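Putative rubredoxin reductase (PDB 3FG2) probably uses its FAD cofactor to pass electrons from NADH to a ferredoxin that serves the cytochrome P450 CYP199A2. Local coordinates at residues 150-155 and 179-184; 174-177 and 183-186. One frame throughout, in Å; residues are numbered along the deposited sequence.

Contact 1. Residues 150-155 and 179-184; sequences AGFIGL and ARVVTP. With FAD (flavin-adenine dinucleotide), chain B.
Phe-152 meets Val-181 and Val-182 through the far end of its ring. The closest approach is from CZ to CG2 of Val-181, 3.3 Å, which is tight for two carbons. The same methyl also lies near CE2 of Phe-152, at 3.6 Å, so it sits by the CZ–CE2 side of the ring. Val-182 is looser: its CG1 stands 4.2 Å from CE1 of Phe-152. Both methyls reach the ring at a slant. The contact is purely apolar.

In Phe-152, CG is anti to the carbonyl carbon (chi1 -66°), and this rotation brings the CZ end of the ring up to Val-181. On Val-181, CG2 lies between the backbone N and the carbonyl carbon, and this branch leads the approach. Other parts of the fold enclose the ring. Ser-322 and Gln-324 touch it from strand 319-324, and Leu-329 and Ile-331 from strand 327-333. Ile-331 also touches Val-182.

The next residue, Ile-153, lines the FAD pocket. Its CD1 lies 3.7 Å from C8 and equally near C7 of FAD, at the dimethylbenzene end of the flavin. Helix 152-163 begins here, with Gly-151 as N-cap. The bond from Leu-155 N to Gly-151 O, 3.2 Å, belongs to the first turn. Before it, Ala-150 N is bonded to Glu-172 OE2, which ties the turn to the residue that follows strand 167-171.

Gly-151 and Gly-154 fit the GxGxxG pattern of a Rossmann strand-turn-helix. This second dinucleotide-binding fold probably receives NADH, as in related reductases.

Contact 2. Residues 174-177 and 183-186; sequences APRV and TPEI
Arg-176 lays its side chain against Pro-184 at the start of helix 184-196. Its bond from CA to CB points toward that helix. CG takes the place between the backbone N and the carbonyl carbon (chi1 68°), and the chain then runs extended to NE. CD of Arg-176 passes 4.0 Å from CA of Pro-184. NE of Arg-176 comes to 3.6 Å from CG of Pro-184. CZ of Arg-176 lies 3.7 Å from N of Pro-184, so the flat group rests on the Thr-183 to Pro-184 peptide link. Pro-184 N sits 3.6 Å above the guanidinium plane, displaced toward its rim. Arg-176 NH2 is 3.9 Å from Pro-184 CD. Arg-176 NH1 reaches furthest along the backbone, 3.5 Å from Thr-183 C.

The polar work of NH1 is done just beyond these residues. It is hydrogen-bonded to Val-182 O and to Ser-187 OG, and these two bonds help fix the rotation of the guanidinium over the helix start.

Thr-183 is the N-cap residue by position. The backbone bond from Ile-186 N to Thr-183 O, 2.9 Å, lies in the opening turn. Thr-183 OG1 is bonded to Glu-366 of strand 361-368, while Ile-186 touches Phe-352 of strand 351-358 and Glu-185 touches strand 340-344. The helix start thus lies between the loop after strand 167-171 and the C-terminal antiparallel sheet.

Overall arrangement
From the N terminus, the chain lays down four of the five strands of the FAD-binding parallel sheet, then passes into the second sheet; strand 270-272 later completes the first. Strand 144-148 leads into 150-155. Helix 152-163 and strand 167-171 follow, and the chain turns through 174-177 to 179-184. Contact 1 closes this wider loop, across 23 residues. Contact 2 closes a short one, across five. It starts inside the loop of contact 1 but runs on to Ile-186, two residues past its end, so the two overlap rather than nest fully. Their centres are about 7 Å apart, and Ala-150 packs on Val-177. Together they join two helix starts to one connecting loop, beside the C-terminal antiparallel sheet.

Contact 1. Residues 150-155 and 179-184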
loop_
_atom_site.group_PDB
_atom_site.type_symbol
_atom_site.label_atom_id
_atom_site.label_comp_id
_atom_site.label_asym_id
_atom_site.label_seq_id
_atom_site.Cartn_x
_atom_site.Cartn_y
_atom_site.Cartn_z
ATOM N N ALA A 150 2.529 -11.910 7.478
ATOM C CA ALA A 150 3.244 -10.970 8.332
ATOM C C ALA A 150 3.699 -9.707 7.601
ATOM O O ALA A 150 4.812 -9.227 7.805
ATOM C CB ALA A 150 4.438 -11.663 8.979
ATOM N N GLY A 151 2.837 -9.180 6.742
ATOM C CA GLY A 151 3.167 -7.963 6.031
ATOM C C GLY A 151 2.844 -6.800 6.948
ATOM O O GLY A 151 2.413 -7.020 8.087
ATOM N N PHE A 152 3.047 -5.572 6.477
ATOM C CA PHE A 152 2.764 -4.396 7.296
ATOM C C PHE A 152 1.358 -4.418 7.887
ATOM O O PHE A 152 1.173 -4.298 9.099
ATOM C CB PHE A 152 2.905 -3.106 6.479
ATOM C CG PHE A 152 4.297 -2.823 6.017
ATOM C CD1 PHE A 152 5.365 -2.872 6.911
ATOM C CD2 PHE A 152 4.544 -2.481 4.689
ATOM C CE1 PHE A 152 6.655 -2.584 6.491
ATOM C CE2 PHE A 152 5.837 -2.191 4.260
ATOM C CZ PHE A 152 6.893 -2.244 5.168
ATOM N N ILE A 153 0.366 -4.564 7.017
ATOM C CA ILE A 153 -1.020 -4.555 7.450
ATOM C C ILE A 153 -1.318 -5.606 8.509
ATOM O O ILE A 153 -1.920 -5.305 9.535
ATOM C CB ILE A 153 -1.958 -4.737 6.245
ATOM C CG1 ILE A 153 -1.720 -3.599 5.251
ATOM C CG2 ILE A 153 -3.421 -4.747 6.712
ATOM C CD1 ILE A 153 -2.462 -3.743 3.950
ATOM N N GLY A 154 -0.889 -6.836 8.264
ATOM C CA GLY A 154 -1.131 -7.894 9.221
ATOM C C GLY A 154 -0.624 -7.581 10.617
ATOM O O GLY A 154 -1.312 -7.858 11.604
ATOM N N LEU A 155 0.575 -7.007 10.713
ATOM C CA LEU A 155 1.154 -6.689 12.013
ATOM C C LEU A 155 0.514 -5.464 12.644
ATOM O O LEU A 155 0.337 -5.410 13.862
ATOM C CB LEU A 155 2.667 -6.493 11.893
ATOM C CG LEU A 155 3.448 -7.758 11.485
ATOM C CD1 LEU A 155 4.937 -7.449 11.408
ATOM C CD2 LEU A 155 3.203 -8.869 12.499
ATOM N N ALA A 179 9.312 -10.000 5.269
ATOM C CA ALA A 179 10.419 -10.463 4.429
ATOM C C ALA A 179 10.471 -9.853 3.030
ATOM O O ALA A 179 11.542 -9.747 2.422
ATOM C CB ALA A 179 10.386 -11.986 4.327
ATOM N N ARG A 180 9.310 -9.461 2.525
ATOM C CA ARG A 180 9.201 -8.865 1.199
ATOM C C ARG A 180 9.588 -7.385 1.177
ATOM O O ARG A 180 9.880 -6.839 0.110
ATOM C CB ARG A 180 7.758 -9.015 0.699
ATOM C CG ARG A 180 7.433 -8.355 -0.637
ATOM C CD ARG A 180 8.104 -9.075 -1.809
ATOM N NE ARG A 180 9.287 -8.363 -2.285
ATOM C CZ ARG A 180 9.272 -7.403 -3.204
ATOM N NH1 ARG A 180 8.132 -7.029 -3.771
ATOM N NH2 ARG A 180 10.401 -6.804 -3.548
ATOM N N VAL A 181 9.620 -6.740 2.344
ATOM C CA VAL A 181 9.903 -5.309 2.374
ATOM C C VAL A 181 10.968 -4.712 3.301
ATOM O O VAL A 181 11.342 -3.555 3.111
ATOM C CB VAL A 181 8.592 -4.524 2.616
ATOM C CG1 VAL A 181 7.669 -4.665 1.416
ATOM C CG2 VAL A 181 7.894 -5.059 3.862
ATOM N N VAL A 182 11.447 -5.456 4.295
ATOM C CA VAL A 182 12.469 -4.916 5.201
ATOM C C VAL A 182 13.625 -5.892 5.391
ATOM O O VAL A 182 13.489 -7.086 5.095
ATOM C CB VAL A 182 11.885 -4.588 6.610
ATOM C CG1 VAL A 182 10.677 -3.679 6.478
ATOM C CG2 VAL A 182 11.512 -5.875 7.345
ATOM N N THR A 183 14.754 -5.389 5.886
ATOM C CA THR A 183 15.920 -6.244 6.125
ATOM C C THR A 183 15.776 -6.945 7.491
ATOM O O THR A 183 15.011 -6.502 8.350
ATOM C CB THR A 183 17.249 -5.431 6.057
ATOM O OG1 THR A 183 17.244 -4.383 7.038
ATOM C CG2 THR A 183 17.420 -4.823 4.670
ATOM N N PRO A 184 16.514 -8.045 7.708
ATOM C CA PRO A 184 16.470 -8.823 8.954
ATOM C C PRO A 184 16.485 -8.074 10.290
ATOM O O PRO A 184 15.775 -8.463 11.218
ATOM C CB PRO A 184 17.662 -9.771 8.810
ATOM C CG PRO A 184 17.716 -9.999 7.328
ATOM C CD PRO A 184 17.535 -8.590 6.798
HETATM P PA FAD B . -6.425 2.522 -4.013
HETATM O O1A FAD B . -6.582 1.083 -3.678
HETATM O O2A FAD B . -6.386 3.468 -3.045
HETATM O O5B FAD B . -7.770 2.773 -4.714
HETATM C C5B FAD B . -8.258 2.022 -5.871
HETATM C C4B FAD B . -9.740 2.438 -5.995
HETATM O O4B FAD B . -10.171 2.093 -7.366
HETATM C C3B FAD B . -10.718 1.708 -5.057
HETATM O O3B FAD B . -11.636 2.504 -4.375
HETATM C C2B FAD B . -11.282 0.648 -5.962
HETATM O O2B FAD B . -12.479 0.102 -5.504
HETATM C C1B FAD B . -11.472 1.434 -7.225
HETATM N N9A FAD B . -11.599 0.681 -8.475
HETATM C C8A FAD B . -10.947 -0.477 -8.814
HETATM N N7A FAD B . -11.279 -0.925 -10.019
HETATM C C5A FAD B . -12.188 -0.025 -10.495
HETATM C C6A FAD B . -12.935 0.041 -11.771
HETATM N N6A FAD B . -12.832 -0.840 -12.738
HETATM N N1A FAD B . -13.780 1.127 -11.890
HETATM C C2A FAD B . -13.919 2.074 -10.904
HETATM N N3A FAD B . -13.276 2.086 -9.712
HETATM C C4A FAD B . -12.418 1.013 -9.552
HETATM N N1 FAD B . 0.801 3.092 2.205
HETATM C C2 FAD B . 1.663 3.863 2.867
HETATM O O2 FAD B . 2.514 4.477 2.298
HETATM N N3 FAD B . 1.617 4.002 4.293
HETATM C C4 FAD B . 0.666 3.344 5.054
HETATM O O4 FAD B . 0.655 3.491 6.263
HETATM C C4X FAD B . -0.286 2.500 4.339
HETATM N N5 FAD B . -1.246 1.838 5.029
HETATM C C5X FAD B . -2.139 1.054 4.321
HETATM C C6 FAD B . -3.149 0.376 5.061
HETATM C C7 FAD B . -4.089 -0.423 4.442
HETATM C C7M FAD B . -5.143 -1.122 5.277
HETATM C C8 FAD B . -4.058 -0.588 2.985
HETATM C C8M FAD B . -5.057 -1.444 2.239
HETATM C C9 FAD B . -3.059 0.075 2.240
HETATM C C9A FAD B . -2.105 0.894 2.892
HETATM N N10 FAD B . -1.057 1.620 2.187
HETATM C C10 FAD B . -0.171 2.404 2.870
HETATM C "C1'" FAD B . -1.008 1.475 0.710
HETATM C "C2'" FAD B . -1.843 2.601 0.026
HETATM O "O2'" FAD B . -3.152 2.559 0.551
HETATM C "C3'" FAD B . -1.834 2.345 -1.467
HETATM O "O3'" FAD B . -0.499 2.421 -1.955
HETATM C "C4'" FAD B . -2.692 3.380 -2.173
HETATM O "O4'" FAD B . -4.058 3.326 -1.684
HETATM C "C5'" FAD B . -2.668 3.093 -3.654
HETATM O "O5'" FAD B . -3.604 4.160 -4.347
HETATM P P FAD B . -4.401 3.765 -5.557
HETATM O O1P FAD B . -5.125 5.095 -5.907
HETATM O O2P FAD B . -3.642 3.216 -6.590
HETATM O O3P FAD B . -5.393 2.745 -5.203
#

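Contact 2. Residues 174-177 and 183-186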
loop_
_atom_site.group_PDB
_atom_site.type_symbol
_atom_site.label_atom_id
_atom_site.label_comp_id
_atom_site.label_asym_id
_atom_site.label_seq_id
_atom_site.Cartn_x
_atom_site.Cartn_y
_atom_site.Cartn_z
ATOM N N ALA A 174 7.560 -17.243 5.356
ATOM C CA ALA A 174 8.975 -16.905 5.389
ATOM C C ALA A 174 9.540 -17.079 6.799
ATOM O O ALA A 174 8.796 -17.179 7.775
ATOM C CB ALA A 174 9.170 -15.470 4.924
ATOM N N PRO A 175 10.873 -17.115 6.923
ATOM C CA PRO A 175 11.521 -17.275 8.229
ATOM C C PRO A 175 11.457 -16.038 9.138
ATOM O O PRO A 175 11.826 -16.116 10.313
ATOM C CB PRO A 175 12.949 -17.647 7.852
ATOM C CG PRO A 175 13.149 -16.884 6.575
ATOM C CD PRO A 175 11.869 -17.150 5.837
ATOM N N ARG A 176 10.991 -14.911 8.598
ATOM C CA ARG A 176 10.875 -13.668 9.367
ATOM C C ARG A 176 9.757 -12.784 8.809
ATOM O O ARG A 176 9.317 -12.960 7.671
ATOM C CB ARG A 176 12.202 -12.896 9.354
ATOM C CG ARG A 176 12.598 -12.336 7.990
ATOM C CD ARG A 176 14.022 -11.798 7.992
ATOM N NE ARG A 176 14.465 -11.475 6.639
ATOM C CZ ARG A 176 14.160 -10.352 5.998
ATOM N NH1 ARG A 176 13.411 -9.432 6.589
ATOM N NH2 ARG A 176 14.590 -10.154 4.759
ATOM N N VAL A 177 9.297 -11.835 9.616
ATOM C CA VAL A 177 8.218 -10.947 9.211
ATOM C C VAL A 177 8.634 -9.876 8.205
ATOM O O VAL A 177 9.793 -9.490 8.143
ATOM C CB VAL A 177 7.592 -10.244 10.441
ATOM C CG1 VAL A 177 7.046 -11.285 11.405
ATOM C CG2 VAL A 177 8.626 -9.375 11.136
ATOM N N THR A 183 14.754 -5.389 5.886
ATOM C CA THR A 183 15.920 -6.244 6.125
ATOM C C THR A 183 15.776 -6.945 7.491
ATOM O O THR A 183 15.011 -6.502 8.350
ATOM C CB THR A 183 17.249 -5.431 6.057
ATOM O OG1 THR A 183 17.244 -4.383 7.038
ATOM C CG2 THR A 183 17.420 -4.823 4.670
ATOM N N PRO A 184 16.514 -8.045 7.708
ATOM C CA PRO A 184 16.470 -8.823 8.954
ATOM C C PRO A 184 16.485 -8.074 10.290
ATOM O O PRO A 184 15.775 -8.463 11.218
ATOM C CB PRO A 184 17.662 -9.771 8.810
ATOM C CG PRO A 184 17.716 -9.999 7.328
ATOM C CD PRO A 184 17.535 -8.590 6.798
ATOM N N GLU A 185 17.285 -7.016 10.403
ATOM C CA GLU A 185 17.345 -6.276 11.661
ATOM C C GLU A 185 15.994 -5.661 12.026
ATOM O O GLU A 185 15.670 -5.520 13.205
ATOM C CB GLU A 185 18.415 -5.180 11.608
ATOM C CG GLU A 185 19.793 -5.648 11.156
ATOM C CD GLU A 185 19.847 -5.981 9.651
ATOM O OE1 GLU A 185 19.144 -5.312 8.850
ATOM O OE2 GLU A 185 20.610 -6.902 9.271
ATOM N N ILE A 186 15.207 -5.290 11.022
ATOM C CA ILE A 186 13.890 -4.720 11.286
ATOM C C ILE A 186 12.916 -5.824 11.695
ATOM O O ILE A 186 12.151 -5.666 12.651
ATOM C CB ILE A 186 13.336 -3.968 10.050
ATOM C CG1 ILE A 186 14.279 -2.813 9.681
ATOM C CG2 ILE A 186 11.945 -3.427 10.340
ATOM C CD1 ILE A 186 14.537 -1.831 10.818
#